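Local coordinates for B12-binding domain-containing protein (PDB 6WTE) that binds cobalamin and a [4Fe-4S] cluster and, as the radical SAM enzyme TsrM, acts as a methyltransferase, apparently by non-radical catalysis, at residues A[76-80]-A[437-441]; A[423-429]-A[446-452]. All coordinates share one frame. Residues are numbered along the deposited sequence.

In the fold
Contact 1 ties the cobalamin-binding domain to the radical SAM part of the chain: 76-80 lies between strand 63-67 and helix 83-96, whereas segment 437-441, some 357 residues later, starts at the end of strand 436-437. Contact 2 stays within the radical SAM region, joining the end of helix 418-427 to 446-452 across 16 residues. Along the chain the order is 76-80, 423-429, 437-441, 446-452, so the segments alternate, and the turn used in contact 1 belongs to the excursion that contact 2 closes at its base. The centres lie about 19 Å apart, the nearest atoms about 8 Å, without touching. Contact 1 is thus one joint between the two parts, near cobalamin, contact 2 more peripheral packing.

Contact 1 of 2, residues A[76-80]-A[437-441]; sequences AFEQR and QSNTA
Two loops meet chiefly through two amide side chains, Gln79 and Asn439, whose CA atoms are 7.3 Å apart and whose CA-to-CB bonds both point toward the other segment. Residues 76-78 have helical backbone angles; Gln79 then takes positive phi (55/56), while Ser438 to Ala441 form a type I beta turn. With chi1 m and chi2 t, the Gln79 side chain extends to the turn. Its OE1 accepts a hydrogen bond from the backbone N of Asn439 (2.7 Å), and its NE2 donates both to OE1 of Gln437 (3.0 Å) and, within its own loop, to O of Ala76 (3.0 Å). Asn439, chi1 m, answers with ND2, which makes a weak bond to O of Phe77 (3.4 Å), while its OD1 receives NE2 of Gln437 (2.9 Å). One water joins Asn439 ND2 (3.1 Å) to Glu78 O (3.2 Å); another bridges Gln79 OE1 (2.8 Å) and Thr440 OG1 (3.1 Å), whose hydroxyl also bonds Phe471 O. Trp495 of helix 491-503 packs on Ala76, Phe77 and Asn439. Glu78 OE1 hydrogen-bonds OG1 of Thr73, a cobalamin-binding residue. Such a small polar joint links the B12-binding domain to the radical SAM core beside the cobalamin site.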
ATOM      1  N   ALA A  76       5.434   7.324  11.004  1.00 13.93           N
ATOM      2  CA  ALA A  76       4.873   7.709  12.297  1.00 15.35           C
ATOM      3  C   ALA A  76       5.424   9.037  12.802  1.00 18.12           C
ATOM      4  O   ALA A  76       4.706   9.791  13.469  1.00 17.83           O
ATOM      5  CB  ALA A  76       5.126   6.607  13.329  1.00 17.06           C
ATOM      6  N   PHE A  77       6.687   9.338  12.519  1.00 17.12           N
ATOM      7  CA  PHE A  77       7.248  10.602  12.979  1.00 19.58           C
ATOM      8  C   PHE A  77       6.775  11.790  12.149  1.00 20.59           C
ATOM      9  O   PHE A  77       6.908  12.932  12.603  1.00 25.05           O
ATOM     10  CB  PHE A  77       8.779  10.537  12.967  1.00 22.89           C
ATOM     11  CG  PHE A  77       9.346   9.924  11.720  1.00 23.04           C
ATOM     12  CD1 PHE A  77       9.474   8.548  11.600  1.00 21.70           C
ATOM     13  CD2 PHE A  77       9.744  10.725  10.658  1.00 24.01           C
ATOM     14  CE1 PHE A  77       9.986   7.982  10.448  1.00 21.89           C
ATOM     15  CE2 PHE A  77      10.265  10.160   9.505  1.00 23.60           C
ATOM     16  CZ  PHE A  77      10.381   8.790   9.400  1.00 21.21           C
ATOM     17  N   GLU A  78       6.190  11.551  10.976  1.00 19.82           N
ATOM     18  CA  GLU A  78       5.799  12.627  10.071  1.00 19.88           C
ATOM     19  C   GLU A  78       4.338  13.028  10.223  1.00 17.73           C
ATOM     20  O   GLU A  78       4.042  14.212  10.406  1.00 18.70           O
ATOM     21  CB  GLU A  78       6.057  12.220   8.616  1.00 18.70           C
ATOM     22  CG  GLU A  78       5.894  13.378   7.645  1.00 22.30           C
ATOM     23  CD  GLU A  78       6.154  12.984   6.207  1.00 24.35           C
ATOM     24  OE1 GLU A  78       6.366  11.780   5.944  1.00 27.96           O
ATOM     25  OE2 GLU A  78       6.142  13.888   5.341  1.00 31.23           O
ATOM     26  N   GLN A  79       3.423  12.068  10.154  1.00 16.13           N
ATOM     27  CA  GLN A  79       1.993  12.333  10.281  1.00 15.12           C
ATOM     28  C   GLN A  79       1.545  13.387   9.267  1.00 16.23           C
ATOM     29  O   GLN A  79       0.973  14.430   9.603  1.00 20.11           O
ATOM     30  CB  GLN A  79       1.656  12.735  11.716  1.00 17.42           C
ATOM     31  CG  GLN A  79       1.876  11.583  12.680  1.00 14.43           C
ATOM     32  CD  GLN A  79       1.836  12.007  14.123  1.00 13.93           C
ATOM     33  OE1 GLN A  79       1.084  12.906  14.498  1.00 16.11           O
ATOM     34  NE2 GLN A  79       2.656  11.370  14.947  1.00 17.20           N
ATOM     35  N   ARG A  80       1.835  13.089   8.004  1.00 15.45           N
ATOM     36  CA  ARG A  80       1.457  13.959   6.898  0.50 17.06           C
ATOM     37  C   ARG A  80       0.300  13.329   6.140  1.00 15.57           C
ATOM     38  O   ARG A  80       0.498  12.341   5.419  1.00 16.11           O
ATOM     39  CB  ARG A  80       2.634  14.214   5.955  0.50 19.11           C
ATOM     40  CG  ARG A  80       2.220  14.961   4.692  0.50 21.56           C
ATOM     41  CD  ARG A  80       3.356  15.772   4.095  0.50 25.49           C
ATOM     42  NE  ARG A  80       2.922  16.484   2.897  0.50 26.80           N
ATOM     43  CZ  ARG A  80       3.105  16.042   1.657  0.50 28.92           C
ATOM     44  NH1 ARG A  80       3.721  14.885   1.447  0.50 30.03           N
ATOM     45  NH2 ARG A  80       2.673  16.755   0.626  0.50 30.24           N
ATOM     46  N   GLN A 437       0.404   8.303  20.688  1.00 13.68           N
ATOM     47  CA  GLN A 437       1.039   9.583  20.411  1.00 16.82           C
ATOM     48  C   GLN A 437       0.439  10.195  19.154  1.00 15.16           C
ATOM     49  O   GLN A 437       0.070   9.486  18.214  1.00 14.21           O
ATOM     50  CB  GLN A 437       2.558   9.417  20.234  1.00 19.23           C
ATOM     51  CG  GLN A 437       3.381  10.711  20.253  1.00 26.57           C
ATOM     52  CD  GLN A 437       3.455  11.419  18.897  1.00 18.35           C
ATOM     53  OE1 GLN A 437       3.157  10.838  17.855  1.00 15.60           O
ATOM     54  NE2 GLN A 437       3.863  12.682  18.917  1.00 20.61           N
ATOM     55  N   SER A 438       0.366  11.523  19.142  1.00 15.82           N
ATOM     56  CA  SER A 438       0.075  12.263  17.921  1.00 15.57           C
ATOM     57  C   SER A 438       0.712  13.637  18.029  1.00 17.35           C
ATOM     58  O   SER A 438       0.646  14.274  19.084  1.00 19.06           O
ATOM     59  CB  SER A 438      -1.427  12.415  17.668  1.00 17.46           C
ATOM     60  OG  SER A 438      -1.638  13.122  16.455  1.00 17.05           O
ATOM     61  N   ASN A 439       1.321  14.091  16.927  1.00 16.09           N
ATOM     62  CA  ASN A 439       2.021  15.371  16.940  1.00 18.02           C
ATOM     63  C   ASN A 439       1.093  16.549  17.184  1.00 18.55           C
ATOM     64  O   ASN A 439       1.558  17.598  17.641  1.00 19.44           O
ATOM     65  CB  ASN A 439       2.752  15.597  15.619  1.00 18.94           C
ATOM     66  CG  ASN A 439       3.900  14.637  15.416  1.00 21.68           C
ATOM     67  OD1 ASN A 439       4.322  13.945  16.343  1.00 20.75           O
ATOM     68  ND2 ASN A 439       4.423  14.600  14.202  1.00 19.03           N
ATOM     69  N   THR A 440      -0.193  16.416  16.865  1.00 18.37           N
ATOM     70  CA  THR A 440      -1.154  17.505  16.997  1.00 18.68           C
ATOM     71  C   THR A 440      -2.161  17.263  18.118  1.00 22.90           C
ATOM     72  O   THR A 440      -3.211  17.912  18.155  1.00 24.13           O
ATOM     73  CB  THR A 440      -1.877  17.723  15.669  1.00 19.75           C
ATOM     74  OG1 THR A 440      -2.501  16.499  15.269  1.00 20.70           O
ATOM     75  CG2 THR A 440      -0.887  18.141  14.593  1.00 19.51           C
ATOM     76  N   ALA A 441      -1.867  16.338  19.027  1.00 18.89           N
ATOM     77  CA  ALA A 441      -2.806  16.014  20.094  1.00 25.01           C
ATOM     78  C   ALA A 441      -2.887  17.146  21.109  1.00 28.38           C
ATOM     79  O   ALA A 441      -1.865  17.648  21.585  1.00 21.19           O
ATOM     80  CB  ALA A 441      -2.397  14.717  20.786  1.00 21.00           C
TER
HETATM   81  O   HOH W   1       2.791  16.435  12.258  1.00 31.50           O
HETATM   82  O   HOH W   2      -1.084  14.296  13.520  1.00 17.41           O

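Contact 2 of 2, residues A[423-429]-A[446-452]; sequences IAEQCAG and VLKPLRM. With EDO (1,2-ethanediol), chain J.
Helix 418-427 ends against an extended strip, 446-449, that runs on into a short 3-10 turn at 450-452. Ala428 leaves the helix with positive phi (52/26) and Gly429 keeps positive phi (71/6), bringing the chain close to the strip: CA of Gly429 lies 4.3 Å from CA of Lys448, and CA of Ala424 5.0 Å from CA of Pro449. Two projections of the strip, Leu447 and Pro449, occupy hollows along the helix end. Leu447 (chi1 m, chi2 t) lies among Ile423, Ala424 and Cys427, with CD1 4.0 Å from Ile423 CG2 and CB 4.2 Å from Ala424 CB and 4.0 Å from Cys427 SG; Leu436 touches Ile423, Cys427 and Leu447. The Pro449 ring, its CA-to-CB bond toward the helix, settles on backbone, CG 3.4 Å from Ala424 O and CD 3.9 Å from Ala428 CA, with CB 3.4 Å from Glu425 OE2. At Gly429 an ideal CB would lie tight against Met452 SD. Val446 CG1 is 3.4 Å from Gly429 C, and Met452 CE 3.5 Å from Ala428 O. Leu447 N donates to Cys427 SG (3.6 Å), and Gly429 N makes a weak bond to Leu447 O (3.0 Å). Glu425 (chi1 m, chi2 m) forms a two-pronged salt bridge with Arg451: OE2 to NH1 2.4 Å, very short, and OE1 to NH2 3.0 Å. The C-terminal end of helix 418-427 thus packs on the loop between strand 436-437 and helix 456-461, within the radical SAM region and away from the cofactor sites.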
ATOM      1  N   ILE A 423      -5.277  -1.303  21.332  1.00 14.30           N
ATOM      2  CA  ILE A 423      -5.014  -0.027  21.984  1.00 13.28           C
ATOM      3  C   ILE A 423      -6.323   0.698  22.284  1.00 14.66           C
ATOM      4  O   ILE A 423      -6.472   1.323  23.339  1.00 15.50           O
ATOM      5  CB  ILE A 423      -4.051   0.815  21.136  1.00 14.64           C
ATOM      6  CG1 ILE A 423      -2.646   0.212  21.234  1.00 16.40           C
ATOM      7  CG2 ILE A 423      -4.039   2.252  21.608  1.00 18.32           C
ATOM      8  CD1 ILE A 423      -1.667   0.740  20.224  1.00 22.70           C
ATOM      9  N   ALA A 424      -7.303   0.603  21.383  1.00 13.86           N
ATOM     10  CA  ALA A 424      -8.624   1.152  21.689  1.00 14.30           C
ATOM     11  C   ALA A 424      -9.249   0.460  22.898  1.00 16.38           C
ATOM     12  O   ALA A 424      -9.872   1.114  23.742  1.00 13.29           O
ATOM     13  CB  ALA A 424      -9.542   1.041  20.473  1.00 13.88           C
ATOM     14  N   GLU A 425      -9.098  -0.865  22.999  1.00 16.20           N
ATOM     15  CA  GLU A 425      -9.577  -1.582  24.180  1.00 18.57           C
ATOM     16  C   GLU A 425      -8.934  -1.049  25.452  1.00 18.35           C
ATOM     17  O   GLU A 425      -9.602  -0.900  26.482  1.00 16.95           O
ATOM     18  CB  GLU A 425      -9.295  -3.079  24.051  1.00 15.60           C
ATOM     19  CG  GLU A 425     -10.194  -3.816  23.084  1.00 24.34           C
ATOM     20  CD  GLU A 425     -11.664  -3.714  23.455  1.00 23.00           C
ATOM     21  OE1 GLU A 425     -11.983  -3.665  24.661  1.00 29.34           O
ATOM     22  OE2 GLU A 425     -12.499  -3.695  22.532  1.00 28.59           O
ATOM     23  N   GLN A 426      -7.627  -0.780  25.408  1.00 16.07           N
ATOM     24  CA  GLN A 426      -6.947  -0.281  26.596  1.00 18.00           C
ATOM     25  C   GLN A 426      -7.479   1.084  27.009  1.00 17.69           C
ATOM     26  O   GLN A 426      -7.533   1.395  28.204  1.00 17.05           O
ATOM     27  CB  GLN A 426      -5.444  -0.220  26.344  1.00 16.75           C
ATOM     28  CG  GLN A 426      -4.824  -1.587  26.132  1.00 18.89           C
ATOM     29  CD  GLN A 426      -3.371  -1.508  25.748  1.00 19.69           C
ATOM     30  OE1 GLN A 426      -2.783  -0.426  25.711  1.00 24.90           O
ATOM     31  NE2 GLN A 426      -2.776  -2.655  25.462  1.00 19.52           N
ATOM     32  N   CYS A 427      -7.868   1.908  26.037  1.00 17.06           N
ATOM     33  CA  CYS A 427      -8.478   3.195  26.348  1.00 15.66           C
ATOM     34  C   CYS A 427      -9.883   3.018  26.906  1.00 16.64           C
ATOM     35  O   CYS A 427     -10.289   3.748  27.816  1.00 16.89           O
ATOM     36  CB  CYS A 427      -8.517   4.077  25.098  1.00 15.00           C
ATOM     37  SG  CYS A 427      -6.906   4.613  24.495  1.00 15.86           S
ATOM     38  N   ALA A 428     -10.648   2.075  26.347  1.00 14.46           N
ATOM     39  CA  ALA A 428     -12.022   1.795  26.783  1.00 16.53           C
ATOM     40  C   ALA A 428     -12.877   3.060  26.829  1.00 16.45           C
ATOM     41  O   ALA A 428     -13.846   3.140  27.592  1.00 16.88           O
ATOM     42  CB  ALA A 428     -12.047   1.087  28.141  1.00 14.88           C
ATOM     43  N   GLY A 429     -12.523   4.054  26.017  1.00 17.79           N
ATOM     44  CA  GLY A 429     -13.263   5.302  25.957  1.00 17.52           C
ATOM     45  C   GLY A 429     -13.147   6.217  27.159  1.00 19.52           C
ATOM     46  O   GLY A 429     -13.835   7.240  27.193  1.00 18.07           O
ATOM     47  N   VAL A 446      -7.896   9.641  23.839  1.00 16.24           N
ATOM     48  CA  VAL A 446      -8.820   8.673  24.415  1.00 18.18           C
ATOM     49  C   VAL A 446      -9.594   8.045  23.265  1.00 18.93           C
ATOM     50  O   VAL A 446     -10.543   8.642  22.740  1.00 18.21           O
ATOM     51  CB  VAL A 446      -9.762   9.316  25.437  1.00 15.45           C
ATOM     52  CG1 VAL A 446     -10.750   8.287  25.947  1.00 16.85           C
ATOM     53  CG2 VAL A 446      -8.966   9.910  26.593  1.00 20.22           C
ATOM     54  N   LEU A 447      -9.222   6.823  22.898  1.00 15.22           N
ATOM     55  CA  LEU A 447      -9.888   6.099  21.828  1.00 16.07           C
ATOM     56  C   LEU A 447     -11.080   5.318  22.369  1.00 16.65           C
ATOM     57  O   LEU A 447     -11.178   5.035  23.566  1.00 16.63           O
ATOM     58  CB  LEU A 447      -8.924   5.138  21.136  1.00 18.52           C
ATOM     59  CG  LEU A 447      -7.666   5.750  20.530  1.00 16.29           C
ATOM     60  CD1 LEU A 447      -6.793   4.653  19.926  1.00 17.19           C
ATOM     61  CD2 LEU A 447      -8.051   6.789  19.490  1.00 21.17           C
ATOM     62  N   LYS A 448     -11.980   4.955  21.456  1.00 15.28           N
ATOM     63  CA  LYS A 448     -13.161   4.175  21.768  1.00 15.20           C
ATOM     64  C   LYS A 448     -13.137   2.877  20.974  1.00 14.59           C
ATOM     65  O   LYS A 448     -12.933   2.908  19.752  1.00 13.60           O
ATOM     66  CB  LYS A 448     -14.450   4.968  21.438  1.00 14.83           C
ATOM     67  CG  LYS A 448     -14.582   6.270  22.224  1.00 18.08           C
ATOM     68  CD  LYS A 448     -15.694   7.176  21.696  1.00 25.08           C
ATOM     69  CE  LYS A 448     -17.068   6.572  21.899  1.00 20.63           C
ATOM     70  NZ  LYS A 448     -18.152   7.585  21.654  1.00 20.57           N
ATOM     71  N   PRO A 449     -13.324   1.725  21.618  1.00 15.38           N
ATOM     72  CA  PRO A 449     -13.516   0.482  20.866  1.00 15.38           C
ATOM     73  C   PRO A 449     -14.765   0.570  20.005  1.00 15.36           C
ATOM     74  O   PRO A 449     -15.702   1.316  20.303  1.00 15.57           O
ATOM     75  CB  PRO A 449     -13.673  -0.581  21.961  1.00 19.03           C
ATOM     76  CG  PRO A 449     -13.069   0.030  23.177  1.00 20.97           C
ATOM     77  CD  PRO A 449     -13.326   1.498  23.070  1.00 13.75           C
ATOM     78  N   LEU A 450     -14.776  -0.240  18.940  1.00 14.47           N
ATOM     79  CA  LEU A 450     -15.859  -0.198  17.959  1.00 15.82           C
ATOM     80  C   LEU A 450     -17.233  -0.337  18.606  1.00 16.77           C
ATOM     81  O   LEU A 450     -18.177   0.366  18.224  1.00 16.20           O
ATOM     82  CB  LEU A 450     -15.653  -1.294  16.915  1.00 15.93           C
ATOM     83  CG  LEU A 450     -16.834  -1.549  15.975  1.00 16.74           C
ATOM     84  CD1 LEU A 450     -17.116  -0.343  15.085  1.00 13.72           C
ATOM     85  CD2 LEU A 450     -16.588  -2.785  15.132  1.00 23.01           C
ATOM     86  N   ARG A 451     -17.370  -1.234  19.585  1.00 18.58           N
ATOM     87  CA  ARG A 451     -18.681  -1.456  20.191  1.00 18.04           C
ATOM     88  C   ARG A 451     -19.174  -0.245  20.971  1.00 18.75           C
ATOM     89  O   ARG A 451     -20.364  -0.173  21.294  1.00 18.72           O
ATOM     90  CB  ARG A 451     -18.643  -2.676  21.110  1.00 21.09           C
ATOM     91  CG  ARG A 451     -17.767  -2.500  22.332  1.00 21.93           C
ATOM     92  CD  ARG A 451     -17.659  -3.791  23.124  1.00 21.33           C
ATOM     93  NE  ARG A 451     -16.845  -3.614  24.318  1.00 29.56           N
ATOM     94  CZ  ARG A 451     -15.515  -3.578  24.309  1.00 24.32           C
ATOM     95  NH1 ARG A 451     -14.854  -3.706  23.166  1.00 26.48           N
ATOM     96  NH2 ARG A 451     -14.848  -3.412  25.441  1.00 25.50           N
ATOM     97  N   MET A 452     -18.296   0.693  21.293  1.00 17.51           N
ATOM     98  CA  MET A 452     -18.693   1.918  21.970  1.00 17.95           C
ATOM     99  C   MET A 452     -18.955   3.065  21.009  1.00 16.50           C
ATOM    100  O   MET A 452     -19.311   4.158  21.462  1.00 19.68           O
ATOM    101  CB  MET A 452     -17.620   2.343  22.971  1.00 15.93           C
ATOM    102  CG  MET A 452     -17.389   1.363  24.094  1.00 18.83           C
ATOM    103  SD  MET A 452     -16.238   2.076  25.274  1.00 20.66           S
ATOM    104  CE  MET A 452     -15.910   0.657  26.318  1.00 24.70           C
TER
HETATM  105  C1  EDO J 808      -0.149  -3.665  22.772  1.00 27.99           C
HETATM  106  O1  EDO J 808      -1.279  -3.453  21.926  1.00 33.52           O
HETATM  107  C2  EDO J 808       0.140  -2.387  23.550  1.00 24.44           C
HETATM  108  O2  EDO J 808       0.271  -2.718  24.936  1.00 30.45           O